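Local coordinates for nuclease-like protein (Chaetomium thermophilum, PDB 6GRB), which is a GEN1-type junction-resolving nuclease that binds four-way DNA junctions and probably cleaves them, and 5' flaps, using bound divalent metal ions, at residues 77-82 with 119-124. Numbering follows the deposited sequence.
Sequences VFDGPN and GEAEAE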
# COMPACT_ATOMS: atom_id res chain seq x y z
N VAL A 77 9.02 -1.13 1.90
CA VAL A 77 10.13 -1.48 1.00
C VAL A 77 10.92 -0.22 0.65
O VAL A 77 10.36 0.78 0.20
CB VAL A 77 9.61 -2.20 -0.26
CG1 VAL A 77 10.81 -2.69 -1.14
CG2 VAL A 77 8.67 -3.35 0.13
N PHE A 78 12.24 -0.29 0.83
CA PHE A 78 13.19 0.79 0.60
C PHE A 78 13.98 0.50 -0.67
O PHE A 78 14.30 -0.66 -0.95
CB PHE A 78 14.15 0.95 1.81
CG PHE A 78 13.46 1.43 3.08
CD1 PHE A 78 12.68 0.55 3.84
CD2 PHE A 78 13.58 2.75 3.50
CE1 PHE A 78 12.03 0.97 4.99
CE2 PHE A 78 12.94 3.20 4.64
CZ PHE A 78 12.15 2.32 5.40
N ASP A 79 14.29 1.55 -1.42
CA ASP A 79 15.03 1.39 -2.66
C ASP A 79 16.46 0.94 -2.38
O ASP A 79 17.02 1.20 -1.31
CB ASP A 79 15.04 2.69 -3.46
CG ASP A 79 13.77 2.90 -4.24
OD1 ASP A 79 12.80 3.42 -3.65
OD2 ASP A 79 13.73 2.56 -5.45
N GLY A 80 17.04 0.24 -3.34
CA GLY A 80 18.43 -0.13 -3.28
C GLY A 80 19.20 0.50 -4.43
O GLY A 80 18.66 1.28 -5.23
N PRO A 81 20.49 0.13 -4.55
CA PRO A 81 21.39 0.90 -5.43
C PRO A 81 21.43 0.49 -6.90
O PRO A 81 22.01 1.24 -7.69
CB PRO A 81 22.77 0.70 -4.78
CG PRO A 81 22.65 -0.61 -4.06
CD PRO A 81 21.22 -0.70 -3.58
N ASN A 82 20.87 -0.66 -7.31
CA ASN A 82 20.87 -1.04 -8.72
C ASN A 82 19.71 -0.40 -9.48
O ASN A 82 18.54 -0.59 -9.11
CB ASN A 82 20.77 -2.55 -8.87
CG ASN A 82 21.99 -3.27 -8.34
OD1 ASN A 82 22.27 -3.25 -7.14
ND2 ASN A 82 22.71 -3.94 -9.23
N GLY A 119 17.21 -3.26 -5.89
CA GLY A 119 17.12 -2.14 -6.79
C GLY A 119 15.93 -1.24 -6.54
O GLY A 119 15.75 -0.69 -5.44
N GLU A 120 15.09 -1.10 -7.55
CA GLU A 120 13.88 -0.30 -7.40
C GLU A 120 12.88 -0.96 -6.47
O GLU A 120 12.57 -2.14 -6.61
CB GLU A 120 13.23 -0.06 -8.74
CG GLU A 120 14.09 0.81 -9.59
CD GLU A 120 13.49 0.99 -10.93
OE1 GLU A 120 12.51 0.26 -11.20
OE2 GLU A 120 13.97 1.87 -11.69
N ALA A 121 12.36 -0.16 -5.53
CA ALA A 121 11.38 -0.66 -4.58
C ALA A 121 10.10 -1.12 -5.27
O ALA A 121 9.53 -2.15 -4.89
CB ALA A 121 11.08 0.40 -3.52
N GLU A 122 9.65 -0.40 -6.32
CA GLU A 122 8.42 -0.77 -7.02
C GLU A 122 8.54 -2.16 -7.63
O GLU A 122 7.58 -2.94 -7.61
CB GLU A 122 8.05 0.23 -8.11
CG GLU A 122 8.31 1.68 -7.76
CD GLU A 122 9.74 2.14 -8.06
OE1 GLU A 122 10.14 2.05 -9.26
OE2 GLU A 122 10.46 2.57 -7.11
N ALA A 123 9.69 -2.45 -8.24
CA ALA A 123 9.88 -3.77 -8.82
C ALA A 123 9.88 -4.84 -7.75
O ALA A 123 9.39 -5.95 -7.98
CB ALA A 123 11.18 -3.84 -9.62
N GLU A 124 10.37 -4.51 -6.55
CA GLU A 124 10.49 -5.52 -5.51
C GLU A 124 9.15 -5.77 -4.82
O GLU A 124 8.80 -6.93 -4.58
CB GLU A 124 11.56 -5.12 -4.52
CG GLU A 124 11.58 -5.93 -3.28
CD GLU A 124 12.49 -7.13 -3.39
OE1 GLU A 124 12.69 -7.83 -2.36
OE2 GLU A 124 13.02 -7.38 -4.50
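Asp79 and Gly80, just past the end of strand 73-78, meet the loop 119-120 and the first residue of helix 121-130 through two hydrogen bonds. Ala121 N gives its hydrogen to Asp79 OD2 (3.0 Å, nearly straight at 165°), coming from above the carboxylate plane rather than within it. One residue further on, Gly80 N bonds to Gly119 O at 2.6 Å, and Asp79 CA adds a bent, weak C-H...O contact to the same carbonyl. The loop after the strand, by a backbone N-H and a carboxylate, thus holds the segment leading into the helix, whose N-cap residue is Glu120.

Apolar contacts continue on the strand side. Val77 CG1, anti to the backbone N (chi1 -174°), lies 3.9 Å from Ala121 CB and also touches Glu124 CG, whose chain it crosses at about a right angle. Glu124 bends at chi2, and its OE1 bonds to His115 and Ser283.

Like charges also come close: Asp79 OD2 is 3.7 Å from Glu122 OE2, an approach that the magnesium ion beside Glu122, with the Ala121 N-H and a weak, long ion pair to Lys83, may ease. An alanine in place of Asp79 would probably leave Ala121 N without this acceptor and let the first helical turn shift.

That turn carries Glu122, a metal ligand beside Glu140 and Asp143, so the contact joins the parallel-stranded part of the PIN-like nuclease core to the acidic metal site characteristic of the XPG/FEN1 family.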